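Local coordinates for acyl-[acyl-carrier-protein]--UDP-N-acetylglucosamine O-acyltransferase (Acinetobacter baumannii, PDB 4E6U) that catalyses transfer of a 3-hydroxyacyl chain from acyl carrier protein to UDP-N-acetylglucosamine, the first step of lipid A synthesis, at the interface of chains A and B. Sequence-based numbering; all coordinates share one arbitrary frame. Chains: chain A/B, Acyl-[acyl-carrier-protein]--UDP-N-acetylglucosamine O-acyltransferase.

The interface of chains A and B. Residues chain A 72-74, 101; chain B 47, 65-66, 95.
This is a subunit interface of the LpxA homotrimer, where the loop A:Glu72-A:Cys74 on one left-handed parallel beta-helix meets a row of side chains on its neighbour, B:His47, B:Phe65 and B:Arg95, helping to hold the two prisms side by side; it probably borders the active-site cleft between subunits, with A:His101 likely lining it. The row occupies the loop ends that follow strands 45-46, 63-64 and 93-94 on chain B. The B:Phe65 ring is sandwiched within its own chain, with B:His47 NE2 over one face and B:Arg95 NE 3.5 Å above the other, so the guanidinium is backed by an aromatic ring while its nitrogens reach across to chain A. Bends at chi2 and chi3 lay the B:Arg95 guanidinium alongside the B:Phe65 face, with its end towards the A:Val73 and A:Cys74 carbonyls. B:Arg95 NH2 lies 2.8 Å from the backbone carbonyl A:Val73 O, a nearly straight hydrogen bond in the guanidinium plane and almost along the C=O axis. B:Arg95 NH1 bonds A:Cys74 O at 3.0 Å, from well above that carbonyl's plane, and adds a weak bond to A:Val73 O. The pair of carbonyls thus fixes the rotation of the guanidinium, and the A:His101 ring, inclined 37° to it, slides past with A:His101 CE1 3.3 Å from B:Arg95 NH2. A:Val73 CG2 touches B:Phe65 CE2 at 3.7 Å. The A:Glu72 carboxylate comes to the edge of the same ring, CD in its plane. With CG anti to the backbone N (chi1 -171°) and a bend at chi2, A:Glu72 curls so that OE2 accepts the backbone N-H of A:Val73, bracing the loop, while OE1 points to chain B. A:Glu72 OE1 faces B:Gln66 OE1 at 2.8 Å; two acceptors this close leave the modelled amide orientation doubtful, and with O and N exchanged the amide could donate to the carboxylate. A water in the plane of the B:His47 ring joins the subunits, 2.7 Å from B:His47 ND1 and 2.7 Å from A:Glu72 OE1.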
ATOM      1  N   GLU A  72      -3.129  -4.654  17.965  1.00 11.85           N
ATOM      2  CA  GLU A  72      -2.903  -6.058  17.691  1.00 11.35           C
ATOM      3  C   GLU A  72      -1.454  -6.409  18.013  1.00 12.25           C
ATOM      4  O   GLU A  72      -0.599  -5.515  18.048  1.00 12.12           O
ATOM      5  CB  GLU A  72      -3.240  -6.359  16.216  1.00 11.91           C
ATOM      6  CG  GLU A  72      -3.247  -7.856  15.851  1.00 11.94           C
ATOM      7  CD  GLU A  72      -4.072  -8.684  16.845  1.00 12.31           C
ATOM      8  OE1 GLU A  72      -5.307  -8.739  16.683  1.00 14.46           O
ATOM      9  OE2 GLU A  72      -3.508  -9.254  17.818  1.00 12.92           O
ATOM     10  N   VAL A  73      -1.186  -7.691  18.247  1.00 12.24           N
ATOM     11  CA  VAL A  73       0.171  -8.150  18.525  1.00 13.28           C
ATOM     12  C   VAL A  73       1.081  -7.770  17.363  1.00 13.69           C
ATOM     13  O   VAL A  73       0.681  -7.730  16.190  1.00 13.84           O
ATOM     14  CB  VAL A  73       0.221  -9.681  18.775  1.00 13.91           C
ATOM     15  CG1 VAL A  73      -0.510 -10.046  20.064  0.60 14.37           C
ATOM     16  CG2 VAL A  73      -0.299 -10.483  17.575  0.60 15.70           C
ATOM     17  N   CYS A  74       2.328  -7.509  17.678  1.00 13.32           N
ATOM     18  CA  CYS A  74       3.253  -7.063  16.647  1.00 15.31           C
ATOM     19  C   CYS A  74       3.688  -8.170  15.689  1.00 13.54           C
ATOM     20  O   CYS A  74       3.352  -9.338  15.867  1.00 14.58           O
ATOM     21  CB  CYS A  74       4.464  -6.406  17.265  1.00 17.97           C
ATOM     22  SG  CYS A  74       5.577  -7.540  18.008  1.00 24.35           S
ATOM     23  N   HIS A 101       0.210  -1.612  16.045  1.00  9.91           N
ATOM     24  CA  HIS A 101       0.629  -2.798  16.783  1.00 11.16           C
ATOM     25  C   HIS A 101       1.261  -2.497  18.127  1.00 11.31           C
ATOM     26  O   HIS A 101       1.869  -1.455  18.299  1.00 12.50           O
ATOM     27  CB  HIS A 101       1.564  -3.656  15.939  1.00 11.79           C
ATOM     28  CG  HIS A 101       0.873  -4.320  14.800  1.00 10.81           C
ATOM     29  ND1 HIS A 101       1.553  -4.946  13.778  1.00 11.57           N
ATOM     30  CD2 HIS A 101      -0.447  -4.425  14.506  1.00 11.68           C
ATOM     31  CE1 HIS A 101       0.675  -5.439  12.918  1.00 12.10           C
ATOM     32  NE2 HIS A 101      -0.545  -5.148  13.342  1.00 11.54           N
TER
ATOM     33  N   HIS B  47      -8.610 -15.269  13.407  1.00 10.92           N
ATOM     34  CA  HIS B  47      -9.116 -14.228  14.303  1.00 10.70           C
ATOM     35  C   HIS B  47     -10.542 -13.854  13.884  1.00 10.34           C
ATOM     36  O   HIS B  47     -11.191 -14.600  13.156  1.00 11.83           O
ATOM     37  CB  HIS B  47      -8.141 -13.053  14.232  1.00 11.59           C
ATOM     38  CG  HIS B  47      -6.835 -13.342  14.901  1.00 12.66           C
ATOM     39  ND1 HIS B  47      -6.418 -12.686  16.041  1.00 16.07           N
ATOM     40  CD2 HIS B  47      -5.874 -14.256  14.617  1.00 13.41           C
ATOM     41  CE1 HIS B  47      -5.243 -13.171  16.414  1.00 16.55           C
ATOM     42  NE2 HIS B  47      -4.900 -14.134  15.575  1.00 14.72           N
ATOM     43  N   PHE B  65      -5.161 -13.299  10.530  1.00  9.71           N
ATOM     44  CA  PHE B  65      -5.667 -12.156  11.292  1.00  9.59           C
ATOM     45  C   PHE B  65      -6.819 -11.441  10.583  1.00  8.97           C
ATOM     46  O   PHE B  65      -7.128 -11.675   9.394  1.00  9.83           O
ATOM     47  CB  PHE B  65      -4.525 -11.170  11.552  1.00 10.31           C
ATOM     48  CG  PHE B  65      -3.551 -11.630  12.603  1.00 11.45           C
ATOM     49  CD1 PHE B  65      -2.636 -12.648  12.332  1.00 11.45           C
ATOM     50  CD2 PHE B  65      -3.535 -11.024  13.848  1.00 13.28           C
ATOM     51  CE1 PHE B  65      -1.709 -13.071  13.307  1.00 12.99           C
ATOM     52  CE2 PHE B  65      -2.627 -11.445  14.836  1.00 13.64           C
ATOM     53  CZ  PHE B  65      -1.703 -12.473  14.549  1.00 12.22           C
ATOM     54  N   GLN B  66      -7.481 -10.587  11.352  1.00  9.91           N
ATOM     55  CA  GLN B  66      -8.656  -9.882  10.888  1.00  9.43           C
ATOM     56  C   GLN B  66      -8.431  -9.128   9.584  1.00  9.68           C
ATOM     57  O   GLN B  66      -7.353  -8.529   9.345  1.00 10.00           O
ATOM     58  CB  GLN B  66      -9.139  -8.890  11.968  1.00 10.28           C
ATOM     59  CG  GLN B  66      -8.066  -7.929  12.527  1.00  9.89           C
ATOM     60  CD  GLN B  66      -7.284  -8.455  13.724  1.00 10.57           C
ATOM     61  OE1 GLN B  66      -6.519  -7.685  14.354  1.00 14.17           O
ATOM     62  NE2 GLN B  66      -7.454  -9.692  14.050  1.00  8.96           N
ATOM     63  N   ARG B  95      -1.128 -11.818   8.136  1.00 10.38           N
ATOM     64  CA  ARG B  95      -1.525 -10.674   8.938  1.00  9.90           C
ATOM     65  C   ARG B  95      -2.708  -9.901   8.340  1.00  9.51           C
ATOM     66  O   ARG B  95      -3.259 -10.235   7.272  1.00  9.89           O
ATOM     67  CB  ARG B  95      -0.313  -9.768   9.135  1.00  9.99           C
ATOM     68  CG  ARG B  95       0.826 -10.445   9.938  1.00 10.45           C
ATOM     69  CD  ARG B  95       0.331 -11.003  11.295  1.00 11.89           C
ATOM     70  NE  ARG B  95      -0.286  -9.924  12.056  1.00 12.76           N
ATOM     71  CZ  ARG B  95       0.135  -9.435  13.218  1.00 12.10           C
ATOM     72  NH1 ARG B  95       1.166  -9.977  13.870  1.00 13.49           N
ATOM     73  NH2 ARG B  95      -0.515  -8.404  13.749  1.00 12.05           N
TER
HETATM   74  O   HOH W   1      -7.061 -10.534  17.585  1.00 18.06           O